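Local coordinates for protein nigritoxine (Vibrio nigripulchritudo, PDB 5M41) that acts as a bacterial toxin against crustaceans and insects, in a chain that carries a bound magnesium ion and represents a new fold, at residues A[20-32]-A[193-205]. Residues are numbered along the deposited sequence; the frame is centred on the assembly and turned at random.
Sequences INHSAVANRYRNL and NNDDQILSTLLLD. With MG (magnesium ion), chain B.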
ATOM      1  N   ILE A  20     -18.117  16.718  14.641  1.00 51.74           N
ATOM      2  CA  ILE A  20     -16.810  16.396  15.215  1.00 47.97           C
ATOM      3  C   ILE A  20     -16.815  15.036  15.915  1.00 45.17           C
ATOM      4  O   ILE A  20     -17.727  14.737  16.679  1.00 44.17           O
ATOM      5  CB  ILE A  20     -16.343  17.489  16.193  1.00 47.43           C
ATOM      6  CG1 ILE A  20     -16.054  18.783  15.422  1.00 47.35           C
ATOM      7  CG2 ILE A  20     -15.071  17.048  16.945  1.00 45.91           C
ATOM      8  CD1 ILE A  20     -15.978  20.010  16.314  1.00 46.20           C
ATOM      9  N   ASN A  21     -15.789  14.215  15.664  1.00 42.88           N
ATOM     10  CA  ASN A  21     -15.622  13.001  16.463  1.00 42.15           C
ATOM     11  C   ASN A  21     -14.996  13.364  17.808  1.00 42.02           C
ATOM     12  O   ASN A  21     -13.770  13.426  17.940  1.00 38.48           O
ATOM     13  CB  ASN A  21     -14.804  11.946  15.718  1.00 42.40           C
ATOM     14  CG  ASN A  21     -14.750  10.641  16.457  1.00 42.32           C
ATOM     15  OD1 ASN A  21     -15.037  10.595  17.642  1.00 42.24           O
ATOM     16  ND2 ASN A  21     -14.380   9.566  15.764  1.00 41.79           N
ATOM     17  N   HIS A  22     -15.843  13.619  18.808  1.00 42.01           N
ATOM     18  CA  HIS A  22     -15.354  14.154  20.103  1.00 41.30           C
ATOM     19  C   HIS A  22     -14.466  13.202  20.854  1.00 38.90           C
ATOM     20  O   HIS A  22     -13.547  13.636  21.530  1.00 38.93           O
ATOM     21  CB  HIS A  22     -16.501  14.544  21.020  1.00 41.15           C
ATOM     22  CG  HIS A  22     -17.465  15.520  20.408  1.00 43.94           C
ATOM     23  ND1 HIS A  22     -17.117  16.797  20.089  1.00 44.36           N
ATOM     24  CD2 HIS A  22     -18.801  15.375  20.061  1.00 45.18           C
ATOM     25  CE1 HIS A  22     -18.192  17.427  19.557  1.00 44.88           C
ATOM     26  NE2 HIS A  22     -19.218  16.558  19.547  1.00 47.83           N
ATOM     27  N   SER A  23     -14.746  11.909  20.786  1.00 38.99           N
ATOM     28  CA  SER A  23     -13.879  10.962  21.456  1.00 40.62           C
ATOM     29  C   SER A  23     -12.467  10.911  20.860  1.00 38.49           C
ATOM     30  O   SER A  23     -11.508  10.718  21.582  1.00 41.14           O
ATOM     31  CB  SER A  23     -14.522   9.572  21.540  1.00 43.72           C
ATOM     32  OG  SER A  23     -14.702   9.024  20.256  1.00 47.28           O
ATOM     33  N   ALA A  24     -12.335  11.103  19.551  1.00 38.84           N
ATOM     34  CA  ALA A  24     -11.012  11.113  18.915  1.00 37.51           C
ATOM     35  C   ALA A  24     -10.178  12.304  19.401  1.00 37.72           C
ATOM     36  O   ALA A  24      -8.983  12.170  19.639  1.00 37.35           O
ATOM     37  CB  ALA A  24     -11.144  11.174  17.396  1.00 39.97           C
ATOM     38  N   VAL A  25     -10.803  13.473  19.520  1.00 35.88           N
ATOM     39  CA  VAL A  25     -10.125  14.646  20.076  1.00 35.31           C
ATOM     40  C   VAL A  25      -9.773  14.409  21.557  1.00 34.66           C
ATOM     41  O   VAL A  25      -8.603  14.514  21.962  1.00 34.20           O
ATOM     42  CB  VAL A  25     -11.013  15.905  19.903  1.00 36.70           C
ATOM     43  CG1 VAL A  25     -10.343  17.117  20.510  1.00 36.55           C
ATOM     44  CG2 VAL A  25     -11.312  16.143  18.423  1.00 36.28           C
ATOM     45  N   ALA A  26     -10.788  14.048  22.343  1.00 32.90           N
ATOM     46  CA  ALA A  26     -10.632  13.818  23.764  1.00 34.75           C
ATOM     47  C   ALA A  26      -9.574  12.735  24.068  1.00 35.62           C
ATOM     48  O   ALA A  26      -8.797  12.921  24.984  1.00 35.62           O
ATOM     49  CB  ALA A  26     -11.964  13.435  24.383  1.00 35.23           C
ATOM     50  N   ASN A  27      -9.570  11.624  23.305  1.00 35.45           N
ATOM     51  CA  ASN A  27      -8.539  10.588  23.447  1.00 36.76           C
ATOM     52  C   ASN A  27      -7.112  11.091  23.239  1.00 35.90           C
ATOM     53  O   ASN A  27      -6.217  10.728  24.014  1.00 35.98           O
ATOM     54  CB  ASN A  27      -8.782   9.386  22.529  1.00 36.65           C
ATOM     55  CG  ASN A  27      -9.999   8.579  22.943  1.00 41.11           C
ATOM     56  OD1 ASN A  27     -10.461   8.664  24.082  1.00 38.83           O
ATOM     57  ND2 ASN A  27     -10.538   7.801  22.004  1.00 41.98           N
ATOM     58  N   ARG A  28      -6.887  11.904  22.208  1.00 33.86           N
ATOM     59  CA  ARG A  28      -5.553  12.472  22.047  1.00 34.94           C
ATOM     60  C   ARG A  28      -5.118  13.206  23.318  1.00 34.59           C
ATOM     61  O   ARG A  28      -3.961  13.069  23.756  1.00 36.42           O
ATOM     62  CB  ARG A  28      -5.423  13.437  20.856  1.00 33.75           C
ATOM     63  CG  ARG A  28      -5.538  12.841  19.459  1.00 36.42           C
ATOM     64  CD  ARG A  28      -4.659  11.625  19.170  1.00 33.40           C
ATOM     65  NE  ARG A  28      -3.223  11.683  19.505  1.00 32.45           N
ATOM     66  CZ  ARG A  28      -2.228  11.873  18.633  1.00 32.24           C
ATOM     67  NH1 ARG A  28      -2.488  12.173  17.360  1.00 30.47           N
ATOM     68  NH2 ARG A  28      -0.951  11.829  19.041  1.00 29.69           N
ATOM     69  N   TYR A  29      -6.016  13.984  23.900  1.00 32.92           N
ATOM     70  CA  TYR A  29      -5.635  14.823  25.050  1.00 32.83           C
ATOM     71  C   TYR A  29      -5.442  13.978  26.314  1.00 33.70           C
ATOM     72  O   TYR A  29      -4.455  14.128  27.047  1.00 32.07           O
ATOM     73  CB  TYR A  29      -6.664  15.936  25.297  1.00 33.42           C
ATOM     74  CG  TYR A  29      -6.293  16.733  26.522  1.00 33.29           C
ATOM     75  CD1 TYR A  29      -5.335  17.734  26.451  1.00 32.79           C
ATOM     76  CD2 TYR A  29      -6.859  16.429  27.764  1.00 32.85           C
ATOM     77  CE1 TYR A  29      -4.958  18.450  27.581  1.00 33.10           C
ATOM     78  CE2 TYR A  29      -6.490  17.127  28.893  1.00 32.68           C
ATOM     79  CZ  TYR A  29      -5.535  18.134  28.791  1.00 32.49           C
ATOM     80  OH  TYR A  29      -5.146  18.791  29.916  1.00 31.21           O
ATOM     81  N   ARG A  30      -6.389  13.072  26.543  1.00 34.19           N
ATOM     82  CA  ARG A  30      -6.385  12.221  27.725  1.00 36.63           C
ATOM     83  C   ARG A  30      -5.177  11.292  27.738  1.00 36.66           C
ATOM     84  O   ARG A  30      -4.643  10.973  28.791  1.00 37.81           O
ATOM     85  CB  ARG A  30      -7.708  11.414  27.821  1.00 37.44           C
ATOM     86  CG  ARG A  30      -8.815  12.194  28.539  1.00 39.69           C
ATOM     87  CD  ARG A  30      -9.981  11.292  29.000  1.00 42.54           C
ATOM     88  NE  ARG A  30     -10.520  10.570  27.842  1.00 43.59           N
ATOM     89  CZ  ARG A  30     -11.701  10.783  27.276  1.00 43.29           C
ATOM     90  NH1 ARG A  30     -12.558  11.639  27.794  1.00 41.61           N
ATOM     91  NH2 ARG A  30     -12.037  10.076  26.196  1.00 45.68           N
ATOM     92  N   ASN A  31      -4.717  10.873  26.571  1.00 35.98           N
ATOM     93  CA  ASN A  31      -3.576   9.972  26.540  1.00 36.73           C
ATOM     94  C   ASN A  31      -2.194  10.635  26.640  1.00 36.72           C
ATOM     95  O   ASN A  31      -1.184   9.947  26.695  1.00 36.89           O
ATOM     96  CB  ASN A  31      -3.686   9.043  25.346  1.00 41.09           C
ATOM     97  CG  ASN A  31      -4.788   8.000  25.548  1.00 43.71           C
ATOM     98  OD1 ASN A  31      -5.664   7.836  24.725  1.00 45.73           O
ATOM     99  ND2 ASN A  31      -4.748   7.333  26.667  1.00 45.30           N
ATOM    100  N   LEU A  32      -2.159  11.965  26.683  1.00 34.41           N
ATOM    101  CA  LEU A  32      -0.911  12.672  26.969  1.00 33.99           C
ATOM    102  C   LEU A  32      -0.549  12.428  28.429  1.00 35.32           C
ATOM    103  O   LEU A  32      -1.436  12.301  29.277  1.00 33.24           O
ATOM    104  CB  LEU A  32      -1.084  14.180  26.754  1.00 32.11           C
ATOM    105  CG  LEU A  32      -1.345  14.640  25.325  1.00 32.87           C
ATOM    106  CD1 LEU A  32      -1.497  16.168  25.299  1.00 30.73           C
ATOM    107  CD2 LEU A  32      -0.168  14.198  24.436  1.00 32.23           C
ATOM    108  N   ASN A 193     -21.236  14.846  32.849  1.00 50.94           N
ATOM    109  CA  ASN A 193     -21.502  13.473  32.338  1.00 53.61           C
ATOM    110  C   ASN A 193     -20.933  13.199  30.942  1.00 55.95           C
ATOM    111  O   ASN A 193     -20.569  12.066  30.630  1.00 58.54           O
ATOM    112  CB  ASN A 193     -23.007  13.122  32.356  1.00 55.55           C
ATOM    113  CG  ASN A 193     -23.543  12.896  33.763  1.00 55.58           C
ATOM    114  OD1 ASN A 193     -22.801  12.524  34.671  1.00 50.47           O
ATOM    115  ND2 ASN A 193     -24.836  13.139  33.950  1.00 59.82           N
ATOM    116  N   ASN A 194     -20.869  14.236  30.113  1.00 55.70           N
ATOM    117  CA  ASN A 194     -20.457  14.094  28.701  1.00 56.65           C
ATOM    118  C   ASN A 194     -18.984  14.392  28.513  1.00 51.35           C
ATOM    119  O   ASN A 194     -18.597  15.344  27.831  1.00 51.28           O
ATOM    120  CB  ASN A 194     -21.334  14.949  27.756  1.00 61.40           C
ATOM    121  CG  ASN A 194     -21.403  16.422  28.161  1.00 67.09           C
ATOM    122  OD1 ASN A 194     -21.216  16.781  29.337  1.00 68.95           O
ATOM    123  ND2 ASN A 194     -21.682  17.290  27.180  1.00 66.75           N
ATOM    124  N   ASP A 195     -18.165  13.564  29.148  1.00 46.96           N
ATOM    125  CA  ASP A 195     -16.739  13.706  29.108  1.00 48.11           C
ATOM    126  C   ASP A 195     -16.231  14.183  27.745  1.00 45.64           C
ATOM    127  O   ASP A 195     -15.600  15.230  27.679  1.00 44.58           O
ATOM    128  CB  ASP A 195     -16.051  12.392  29.558  1.00 46.29           C
ATOM    129  CG  ASP A 195     -16.094  12.213  31.061  1.00 48.26           C
ATOM    130  OD1 ASP A 195     -16.999  12.813  31.698  1.00 49.70           O
ATOM    131  OD2 ASP A 195     -15.214  11.518  31.624  1.00 51.58           O
ATOM    132  N   ASP A 196     -16.508  13.445  26.662  1.00 43.05           N
ATOM    133  CA  ASP A 196     -15.742  13.664  25.432  1.00 40.05           C
ATOM    134  C   ASP A 196     -16.072  15.009  24.812  1.00 41.42           C
ATOM    135  O   ASP A 196     -15.182  15.742  24.369  1.00 38.58           O
ATOM    136  CB  ASP A 196     -15.944  12.528  24.415  1.00 41.07           C
ATOM    137  CG  ASP A 196     -15.358  11.197  24.894  1.00 40.95           C
ATOM    138  OD1 ASP A 196     -14.565  11.168  25.865  1.00 39.90           O
ATOM    139  OD2 ASP A 196     -15.685  10.188  24.272  1.00 45.40           O
ATOM    140  N   GLN A 197     -17.357  15.332  24.792  1.00 41.69           N
ATOM    141  CA  GLN A 197     -17.806  16.563  24.180  1.00 45.85           C
ATOM    142  C   GLN A 197     -17.382  17.805  24.965  1.00 43.98           C
ATOM    143  O   GLN A 197     -17.016  18.825  24.375  1.00 41.71           O
ATOM    144  CB  GLN A 197     -19.319  16.533  23.990  1.00 51.73           C
ATOM    145  CG  GLN A 197     -19.845  17.746  23.254  1.00 59.32           C
ATOM    146  CD  GLN A 197     -21.323  17.645  23.012  1.00 69.94           C
ATOM    147  OE1 GLN A 197     -22.079  17.157  23.874  1.00 75.55           O
ATOM    148  NE2 GLN A 197     -21.756  18.096  21.834  1.00 72.53           N
ATOM    149  N   ILE A 198     -17.423  17.727  26.290  1.00 45.25           N
ATOM    150  CA  ILE A 198     -17.028  18.877  27.087  1.00 45.58           C
ATOM    151  C   ILE A 198     -15.552  19.117  26.866  1.00 42.86           C
ATOM    152  O   ILE A 198     -15.122  20.248  26.635  1.00 41.33           O
ATOM    153  CB  ILE A 198     -17.389  18.720  28.571  1.00 51.59           C
ATOM    154  CG1 ILE A 198     -18.904  18.578  28.693  1.00 59.38           C
ATOM    155  CG2 ILE A 198     -16.997  19.965  29.348  1.00 54.23           C
ATOM    156  CD1 ILE A 198     -19.555  19.466  29.738  1.00 65.28           C
ATOM    157  N   LEU A 199     -14.784  18.031  26.854  1.00 40.86           N
ATOM    158  CA  LEU A 199     -13.357  18.118  26.633  1.00 39.82           C
ATOM    159  C   LEU A 199     -12.977  18.740  25.259  1.00 38.64           C
ATOM    160  O   LEU A 199     -12.124  19.636  25.185  1.00 39.32           O
ATOM    161  CB  LEU A 199     -12.748  16.725  26.785  1.00 40.39           C
ATOM    162  CG  LEU A 199     -11.283  16.516  27.142  1.00 40.64           C
ATOM    163  CD1 LEU A 199     -10.681  17.581  28.079  1.00 38.91           C
ATOM    164  CD2 LEU A 199     -11.161  15.128  27.749  1.00 39.68           C
ATOM    165  N   SER A 200     -13.615  18.287  24.181  1.00 38.24           N
ATOM    166  CA  SER A 200     -13.291  18.810  22.860  0.50 38.60           C
ATOM    167  C   SER A 200     -13.722  20.273  22.728  1.00 39.38           C
ATOM    168  O   SER A 200     -13.045  21.066  22.037  1.00 38.61           O
ATOM    169  CB  SER A 200     -13.888  17.942  21.738  0.50 40.06           C
ATOM    170  OG  SER A 200     -15.293  17.845  21.816  0.50 41.78           O
ATOM    171  N   THR A 201     -14.807  20.647  23.405  1.00 38.03           N
ATOM    172  CA  THR A 201     -15.289  22.009  23.369  1.00 38.54           C
ATOM    173  C   THR A 201     -14.370  22.942  24.119  1.00 36.88           C
ATOM    174  O   THR A 201     -14.100  24.059  23.666  1.00 36.45           O
ATOM    175  CB  THR A 201     -16.697  22.107  23.995  1.00 42.70           C
ATOM    176  OG1 THR A 201     -17.588  21.396  23.161  1.00 47.39           O
ATOM    177  CG2 THR A 201     -17.186  23.553  24.053  1.00 43.77           C
ATOM    178  N   LEU A 202     -13.917  22.492  25.283  1.00 36.04           N
ATOM    179  CA  LEU A 202     -13.044  23.288  26.140  1.00 35.58           C
ATOM    180  C   LEU A 202     -11.624  23.453  25.614  1.00 33.74           C
ATOM    181  O   LEU A 202     -10.864  24.291  26.117  1.00 32.30           O
ATOM    182  CB  LEU A 202     -13.027  22.717  27.566  1.00 36.44           C
ATOM    183  CG  LEU A 202     -14.355  22.919  28.325  1.00 39.31           C
ATOM    184  CD1 LEU A 202     -14.344  22.148  29.636  1.00 39.31           C
ATOM    185  CD2 LEU A 202     -14.622  24.371  28.609  1.00 40.05           C
ATOM    186  N   LEU A 203     -11.279  22.674  24.594  1.00 32.85           N
ATOM    187  CA  LEU A 203      -9.945  22.727  23.996  1.00 32.36           C
ATOM    188  C   LEU A 203      -9.955  23.292  22.563  1.00 33.19           C
ATOM    189  O   LEU A 203      -8.911  23.490  21.966  1.00 33.32           O
ATOM    190  CB  LEU A 203      -9.291  21.329  24.028  1.00 32.32           C
ATOM    191  CG  LEU A 203      -8.848  20.752  25.385  1.00 31.59           C
ATOM    192  CD1 LEU A 203      -8.365  19.323  25.239  1.00 32.66           C
ATOM    193  CD2 LEU A 203      -7.742  21.593  26.000  1.00 32.75           C
ATOM    194  N   LEU A 204     -11.137  23.512  22.001  1.00 34.66           N
ATOM    195  CA  LEU A 204     -11.272  23.944  20.596  1.00 34.50           C
ATOM    196  C   LEU A 204     -10.271  25.026  20.191  1.00 34.89           C
ATOM    197  O   LEU A 204      -9.529  24.879  19.213  1.00 33.95           O
ATOM    198  CB  LEU A 204     -12.715  24.432  20.337  1.00 35.70           C
ATOM    199  CG  LEU A 204     -13.019  25.073  18.969  1.00 36.49           C
ATOM    200  CD1 LEU A 204     -12.807  24.039  17.867  1.00 35.74           C
ATOM    201  CD2 LEU A 204     -14.445  25.664  18.905  1.00 35.87           C
ATOM    202  N   ASP A 205     -10.245  26.124  20.938  1.00 36.19           N
ATOM    203  CA  ASP A 205      -9.361  27.234  20.593  1.00 36.18           C
ATOM    204  C   ASP A 205      -8.039  27.209  21.355  1.00 35.60           C
ATOM    205  O   ASP A 205      -7.114  27.882  20.962  1.00 35.42           O
ATOM    206  CB  ASP A 205     -10.071  28.569  20.771  1.00 38.66           C
ATOM    207  CG  ASP A 205     -10.925  28.936  19.551  1.00 42.07           C
ATOM    208  OD1 ASP A 205     -10.376  29.574  18.639  1.00 44.32           O
ATOM    209  OD2 ASP A 205     -12.137  28.603  19.512  1.00 41.96           O
TER
HETATM  210 MG    MG B 801     -17.363  13.120  33.698  1.00 39.17          MG
HETATM  211  O   HOH W   1     -12.805  11.850  30.355  1.00 50.00           O
HETATM  212  O   HOH W   2     -18.817  11.296  32.817  1.00 52.79           O
HETATM  213  O   HOH W   3     -15.356  11.776  34.290  1.00 36.17           O
HETATM  214  O   HOH W   4     -18.027  12.422  35.841  1.00 50.04           O
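A bend at chi3 (-56°) in Arg30 and the placing of the Asp196 carboxylate beside its own backbone N (chi1 -67°) bring guanidinium and carboxylate together where helices 22-30 and 195-203 cross at 72°. Arg30 grips one oxygen end-on: NH1 and NH2 each donate to Asp196 OD1 at 2.8 Å, and that oxygen lies in the guanidinium plane. Both N-H...O angles are well short of straight, as expected when a single acceptor is shared. Asn27 OD1 takes a further bond from Arg30 NH2, which limits rotation of the group. The Asp196 side chain is itself a knob in the hole formed by His22, Ser23, Ala26 and Arg30.

About two turns back along helix 22-30, Ser200 OG in one of its two conformers lies 2.7 Å from His22 ND1, a hydrogen bond in which either may donate and which is established for that conformer alone. Gln197 CG covers one face of that imidazole, 4.0 Å from the ring centroid in a CH-pi contact, and Ile20 O lies over the opposite face. The apolar side is built by Leu203 CD1, which sits over a face of the Tyr29 ring 3.9 Å from its centroid, and by Leu199, whose CD2 meets Ala26 CB at 3.9 Å. Leu185 of helix 177-191 touches both Tyr29 and Leu199.

Water 1 accepts from Arg30 NH1 and donates to Asp195 OD2, while Asp195 OD1 binds magnesium at 2.1 Å alongside Val189 O and Glu192 O. Arg30 is thus linked to a metal ligand, Asp195, through one water, and its positive charge may steady both neighbouring carboxylates.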